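Local atomic coordinates of yuaD protein (Bacillus subtilis, PDB entry 1ORU), a protein that is of uncharacterised function but belongs to the MOSC-domain family, whose members are linked to molybdenum cofactor and sulfur chemistry, and may bind molybdenum and pyridoxal phosphate. Residues Thr107-Gly112 and Ile179-Tyr184. Numbering follows the deposited sequence.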
loop_
_atom_site.group_PDB
_atom_site.type_symbol
_atom_site.label_atom_id
_atom_site.label_comp_id
_atom_site.label_asym_id
_atom_site.label_seq_id
_atom_site.Cartn_x
_atom_site.Cartn_y
_atom_site.Cartn_z
ATOM N N THR A 107 -1.191 5.970 14.346
ATOM C CA THR A 107 -0.395 4.817 13.966
ATOM C C THR A 107 -1.235 3.589 13.618
ATOM O O THR A 107 -0.792 2.723 12.855
ATOM C CB THR A 107 0.627 4.487 15.076
ATOM O OG1 THR A 107 1.452 5.640 15.306
ATOM C CG2 THR A 107 1.518 3.325 14.663
ATOM N N SER A 108 -2.453 3.520 14.148
ATOM C CA SER A 108 -3.328 2.383 13.866
ATOM C C SER A 108 -4.126 2.519 12.570
ATOM O O SER A 108 -4.813 1.579 12.174
ATOM C CB SER A 108 -4.306 2.156 15.020
ATOM O OG SER A 108 -3.620 1.768 16.195
ATOM N N LEU A 109 -4.057 3.676 11.919
ATOM C CA LEU A 109 -4.799 3.872 10.673
ATOM C C LEU A 109 -4.405 2.770 9.689
ATOM O O LEU A 109 -3.241 2.648 9.308
ATOM C CB LEU A 109 -4.488 5.245 10.077
ATOM C CG LEU A 109 -5.343 5.662 8.875
ATOM C CD1 LEU A 109 -6.796 5.844 9.301
ATOM C CD2 LEU A 109 -4.798 6.953 8.294
ATOM N N LYS A 110 -5.379 1.980 9.258
ATOM C CA LYS A 110 -5.088 0.869 8.360
ATOM C C LYS A 110 -4.673 1.232 6.940
ATOM O O LYS A 110 -5.061 2.269 6.404
ATOM C CB LYS A 110 -6.282 -0.088 8.322
ATOM C CG LYS A 110 -6.545 -0.769 9.655
ATOM C CD LYS A 110 -7.793 -1.635 9.619
ATOM C CE LYS A 110 -8.066 -2.264 10.983
ATOM N NZ LYS A 110 -9.372 -2.993 11.021
ATOM N N GLU A 111 -3.854 0.367 6.346
ATOM C CA GLU A 111 -3.405 0.561 4.976
ATOM C C GLU A 111 -4.669 0.625 4.118
ATOM O O GLU A 111 -5.623 -0.116 4.360
ATOM C CB GLU A 111 -2.509 -0.610 4.534
ATOM C CG GLU A 111 -1.134 -0.667 5.230
ATOM C CD GLU A 111 -1.140 -1.434 6.555
ATOM O OE1 GLU A 111 -2.207 -1.531 7.198
ATOM O OE2 GLU A 111 -0.061 -1.932 6.963
ATOM N N GLY A 112 -4.691 1.514 3.130
ATOM C CA GLY A 112 -5.873 1.634 2.294
ATOM C C GLY A 112 -6.704 2.846 2.679
ATOM O O GLY A 112 -7.576 3.280 1.925
ATOM N N ILE A 179 -8.256 18.291 7.581
ATOM C CA ILE A 179 -8.183 17.130 6.711
ATOM C C ILE A 179 -9.331 16.158 6.935
ATOM O O ILE A 179 -9.909 16.083 8.028
ATOM C CB ILE A 179 -6.842 16.380 6.878
ATOM C CG1 ILE A 179 -6.602 16.031 8.351
ATOM C CG2 ILE A 179 -5.716 17.236 6.329
ATOM C CD1 ILE A 179 -5.369 15.163 8.580
ATOM N N GLU A 180 -9.656 15.421 5.881
ATOM C CA GLU A 180 -10.725 14.436 5.912
ATOM C C GLU A 180 -10.070 13.063 5.882
ATOM O O GLU A 180 -9.394 12.723 4.913
ATOM C CB GLU A 180 -11.611 14.603 4.678
ATOM C CG GLU A 180 -12.890 13.797 4.703
ATOM C CD GLU A 180 -13.942 14.416 5.598
ATOM O OE1 GLU A 180 -15.071 13.881 5.646
ATOM O OE2 GLU A 180 -13.638 15.441 6.248
ATOM N N VAL A 181 -10.255 12.282 6.942
ATOM C CA VAL A 181 -9.661 10.953 6.996
ATOM C C VAL A 181 -10.709 9.896 6.683
ATOM O O VAL A 181 -11.780 9.877 7.293
ATOM C CB VAL A 181 -9.049 10.668 8.390
ATOM C CG1 VAL A 181 -8.433 9.267 8.423
ATOM C CG2 VAL A 181 -7.990 11.725 8.715
ATOM N N HIS A 182 -10.409 9.050 5.701
ATOM C CA HIS A 182 -11.295 7.959 5.309
ATOM C C HIS A 182 -10.602 6.705 5.826
ATOM O O HIS A 182 -9.677 6.179 5.192
ATOM C CB HIS A 182 -11.445 7.925 3.788
ATOM C CG HIS A 182 -12.056 9.169 3.221
ATOM N ND1 HIS A 182 -13.405 9.291 2.970
ATOM C CD2 HIS A 182 -11.505 10.366 2.910
ATOM C CE1 HIS A 182 -13.660 10.511 2.530
ATOM N NE2 HIS A 182 -12.524 11.184 2.486
ATOM N N SER A 183 -11.032 6.257 7.002
ATOM C CA SER A 183 -10.441 5.096 7.658
ATOM C C SER A 183 -10.972 3.773 7.117
ATOM O O SER A 183 -12.167 3.485 7.204
ATOM C CB SER A 183 -10.681 5.192 9.168
ATOM O OG SER A 183 -9.881 4.267 9.879
ATOM N N TYR A 184 -10.068 2.970 6.560
ATOM C CA TYR A 184 -10.424 1.676 5.986
ATOM C C TYR A 184 -10.831 0.663 7.054
ATOM O O TYR A 184 -10.205 0.580 8.114
ATOM C CB TYR A 184 -9.245 1.123 5.182
ATOM C CG TYR A 184 -9.507 -0.226 4.542
ATOM C CD1 TYR A 184 -10.479 -0.375 3.551
ATOM C CD2 TYR A 184 -8.775 -1.352 4.920
ATOM C CE1 TYR A 184 -10.714 -1.615 2.952
ATOM C CE2 TYR A 184 -9.002 -2.597 4.326
ATOM C CZ TYR A 184 -9.972 -2.719 3.343
ATOM O OH TYR A 184 -10.196 -3.942 2.748
HETATM O O HOH W 1 -8.179 2.285 9.817
#
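Tyr184, near the end of strand 178-184, lies against residues 110-112 as the loop of residues 107-112 runs into strand 114-116. Tyr184 CB is 4.0 Å from Gly112 C, and with CG anti to the backbone N (chi1 180°) the ring comes to lie beside the Glu111 carbonyl. Glu111 O approaches that ring obliquely, 3.4 Å from Tyr184 CD2, while Lys110 CB sits at the ring edge, near its plane. From there the Lys110 chain runs out extended, and Lys110 CD passes 3.6 Å from Tyr184 O. At Gly112 a positive phi (102°) leaves no room for a beta carbon beside Glu111 O and Tyr184 CG. Deeper in, Leu109 and Val181 meet tip to tip, Leu109 CD1 to Val181 CG1 at 3.9 Å; Met8 and Met103 pack on Val181. The same Leu109 CD1 also lies 3.5 Å from Ser183 OG. Ser183 OG is hydrogen-bonded as well, at 2.6 Å, to the oxygen of a water that accepts from Lys110 N and donates to Tyr184 O. Ser113 OG bonds to both Lys110 O and Tyr184 N, tying loop to strand just before 114-116 pairs antiparallel with 178-184. The two segments thus share no direct hydrogen bond: their polar link runs through Ser113 OG and one water, which serves a loop amide, a buried serine hydroxyl and a strand carbonyl beside an apolar Leu-Val contact.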